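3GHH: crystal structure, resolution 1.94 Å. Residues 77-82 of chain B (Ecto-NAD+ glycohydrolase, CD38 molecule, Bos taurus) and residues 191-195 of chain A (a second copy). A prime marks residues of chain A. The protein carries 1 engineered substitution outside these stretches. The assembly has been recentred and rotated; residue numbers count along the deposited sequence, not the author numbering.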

ATOM      1  N   PRO B  77       1.436  -6.406  -2.442  1.00 26.53           N
ATOM      2  CA  PRO B  77       2.667  -7.066  -1.973  1.00 29.52           C
ATOM      3  C   PRO B  77       3.202  -6.441  -0.693  1.00 28.95           C
ATOM      4  O   PRO B  77       4.271  -5.830  -0.689  1.00 32.56           O
ATOM      5  CB  PRO B  77       3.649  -6.849  -3.132  1.00 26.24           C
ATOM      6  CG  PRO B  77       3.176  -5.600  -3.801  1.00 23.46           C
ATOM      7  CD  PRO B  77       1.680  -5.496  -3.573  1.00 27.32           C
ATOM      8  N   THR B  78       2.456  -6.601   0.391  1.00 32.29           N
ATOM      9  CA  THR B  78       2.827  -6.007   1.665  1.00 39.49           C
ATOM     10  C   THR B  78       3.129  -7.129   2.659  1.00 40.73           C
ATOM     11  O   THR B  78       2.572  -8.222   2.546  1.00 32.65           O
ATOM     12  CB  THR B  78       1.705  -5.085   2.197  1.00 44.05           C
ATOM     13  OG1 THR B  78       2.171  -4.358   3.336  1.00 45.17           O
ATOM     14  CG2 THR B  78       0.477  -5.896   2.584  1.00 30.29           C
ATOM     15  N   VAL B  79       4.027  -6.864   3.607  1.00 33.51           N
ATOM     16  CA  VAL B  79       4.428  -7.869   4.594  1.00 30.81           C
ATOM     17  C   VAL B  79       4.714  -7.237   5.959  1.00 31.68           C
ATOM     18  O   VAL B  79       4.923  -6.024   6.044  1.00 25.20           O
ATOM     19  CB  VAL B  79       5.695  -8.605   4.140  1.00 32.51           C
ATOM     20  CG1 VAL B  79       5.453  -9.334   2.821  1.00 46.41           C
ATOM     21  CG2 VAL B  79       6.830  -7.624   3.999  1.00 29.47           C
ATOM     22  N   PRO B  80       4.754  -8.063   7.027  1.00 28.51           N
ATOM     23  CA  PRO B  80       5.020  -7.567   8.387  1.00 32.84           C
ATOM     24  C   PRO B  80       6.299  -6.741   8.474  1.00 23.38           C
ATOM     25  O   PRO B  80       7.242  -6.981   7.718  1.00 28.00           O
ATOM     26  CB  PRO B  80       5.184  -8.848   9.212  1.00 35.13           C
ATOM     27  CG  PRO B  80       4.440  -9.898   8.447  1.00 37.02           C
ATOM     28  CD  PRO B  80       4.532  -9.522   6.997  1.00 35.93           C
ATOM     29  N   CYS B  81       6.321  -5.778   9.396  1.00 22.97           N
ATOM     30  CA  CYS B  81       7.503  -4.957   9.627  1.00 24.77           C
ATOM     31  C   CYS B  81       8.713  -5.837   9.902  1.00 28.63           C
ATOM     32  O   CYS B  81       8.603  -6.885  10.557  1.00 28.51           O
ATOM     33  CB  CYS B  81       7.287  -3.996  10.803  1.00 26.50           C
ATOM     34  SG  CYS B  81       5.947  -2.786  10.577  1.00 32.76           S
ATOM     35  N   GLY B  82       9.859  -5.408   9.387  1.00 27.45           N
ATOM     36  CA  GLY B  82      11.121  -6.092   9.608  1.00 32.08           C
ATOM     37  C   GLY B  82      11.322  -7.345   8.780  1.00 40.01           C
ATOM     38  O   GLY B  82      12.317  -8.053   8.938  1.00 46.46           O
TER
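Chain A 191-195: LRPQV

How does the chain A segment lie on chain B? The two segments run in broadly the same direction. Neither forms a regular helix or strand, and the only direct hydrogen bond between them comes from the Arg192′ side chain. Chain A bends through a type II beta turn from Arg192′ to Val195′, with Gln194′ taking the positive phi (74°) typical of the third position of such a turn. The backbones come closest at Pro80 and Pro193′, whose CA atoms are 5.5 Å apart. Together the two stretches bury 288 Å², most of it at Arg192′, Pro80 and Cys81.

What does Arg192′ reach? Its CA-to-CB bond points sideways; chi1 and chi2 are t, then chi3 turns to m, and the end of the side chain comes nearer to chain B. There Arg192′ NH1 donates a hydrogen bond to Val79 O at 2.9 Å. This oxygen lies at the guanidinium edge, near its plane, where the N-H groups point. Cys81 SG instead lies over one face, and comes within 3.7 Å of Arg192′ CD. The CA-to-CB bond of Val79 points away from chain A.

What packs around Pro80? Its ring meets Pro193′ in an apolar contact, 4.3 Å from Pro80 CG to Pro193′ CB. Pro80 CB also lies 3.7 Å from Gln194′ OE1, while Pro80 CA is 4.1 Å from Arg192′ CD. Lacking an amide hydrogen, Pro80 cannot donate a backbone hydrogen bond, and its share of the contact is packing.

Which waters bridge the two stretches? Water 1 donates to Pro193′ O (2.7 Å from the water O) and accepts from Cys81 N (3.1 Å from the same water O), linking the turn to chain B. Water 2 donates to Cys81 O at 2.8 Å from its own O; its bond to Gln194′ OE1, at 3.5 Å, is weak.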

ATOM      1  N   LEU A 191      -5.557  -5.026   8.563  1.00 21.26           N
ATOM      2  CA  LEU A 191      -4.486  -4.612   9.455  1.00 19.78           C
ATOM      3  C   LEU A 191      -3.208  -5.400   9.193  1.00 29.54           C
ATOM      4  O   LEU A 191      -3.230  -6.629   9.105  1.00 25.03           O
ATOM      5  CB  LEU A 191      -4.939  -4.783  10.909  1.00 28.35           C
ATOM      6  CG  LEU A 191      -4.296  -3.949  12.010  1.00 34.96           C
ATOM      7  CD1 LEU A 191      -4.161  -2.497  11.587  1.00 27.65           C
ATOM      8  CD2 LEU A 191      -5.123  -4.078  13.293  1.00 35.40           C
ATOM      9  N   ARG A 192      -2.097  -4.684   9.042  1.00 31.76           N
ATOM     10  CA  ARG A 192      -0.811  -5.331   8.825  1.00 28.82           C
ATOM     11  C   ARG A 192      -0.588  -6.363   9.915  1.00 22.60           C
ATOM     12  O   ARG A 192      -0.805  -6.088  11.101  1.00 22.54           O
ATOM     13  CB  ARG A 192       0.335  -4.309   8.836  1.00 27.86           C
ATOM     14  CG  ARG A 192       1.687  -4.920   8.462  1.00 21.73           C
ATOM     15  CD  ARG A 192       2.856  -4.062   8.890  1.00 22.77           C
ATOM     16  NE  ARG A 192       2.849  -2.699   8.333  1.00 23.31           N
ATOM     17  CZ  ARG A 192       3.439  -2.336   7.196  1.00 26.03           C
ATOM     18  NH1 ARG A 192       4.059  -3.237   6.440  1.00 27.29           N
ATOM     19  NH2 ARG A 192       3.401  -1.064   6.806  1.00 23.04           N
ATOM     20  N   PRO A 193      -0.147  -7.561   9.522  1.00 19.66           N
ATOM     21  CA  PRO A 193       0.044  -8.613  10.524  1.00 22.64           C
ATOM     22  C   PRO A 193       1.189  -8.287  11.480  1.00 31.56           C
ATOM     23  O   PRO A 193       2.153  -7.612  11.098  1.00 28.64           O
ATOM     24  CB  PRO A 193       0.369  -9.860   9.681  1.00 26.03           C
ATOM     25  CG  PRO A 193      -0.120  -9.533   8.280  1.00 26.41           C
ATOM     26  CD  PRO A 193       0.079  -8.040   8.149  1.00 22.45           C
ATOM     27  N   GLN A 194       1.050  -8.757  12.718  1.00 25.76           N
ATOM     28  CA  GLN A 194       2.066  -8.630  13.769  1.00 28.62           C
ATOM     29  C   GLN A 194       2.217  -7.235  14.371  1.00 29.86           C
ATOM     30  O   GLN A 194       3.137  -6.992  15.159  1.00 25.07           O
ATOM     31  CB  GLN A 194       3.417  -9.186  13.307  1.00 30.64           C
ATOM     32  CG  GLN A 194       3.394 -10.701  13.136  1.00 40.01           C
ATOM     33  CD  GLN A 194       4.541 -11.217  12.296  1.00 46.00           C
ATOM     34  OE1 GLN A 194       5.667 -10.728  12.397  1.00 50.43           O
ATOM     35  NE2 GLN A 194       4.261 -12.208  11.459  1.00 51.63           N
ATOM     36  N   VAL A 195       1.316  -6.320  14.019  1.00 26.01           N
ATOM     37  CA  VAL A 195       1.190  -5.098  14.815  1.00 29.01           C
ATOM     38  C   VAL A 195       0.436  -5.447  16.096  1.00 25.62           C
ATOM     39  O   VAL A 195      -0.116  -6.540  16.218  1.00 25.82           O
ATOM     40  CB  VAL A 195       0.441  -3.978  14.080  1.00 25.37           C
ATOM     41  CG1 VAL A 195       0.956  -3.835  12.655  1.00 25.22           C
ATOM     42  CG2 VAL A 195      -1.059  -4.236  14.102  1.00 21.90           C
TER
HETATM   43  O   HOH W   1       4.281  -6.072  11.728  1.00 28.47           O
HETATM   44  O   HOH W   2       6.633  -7.380  12.546  1.00 32.73           O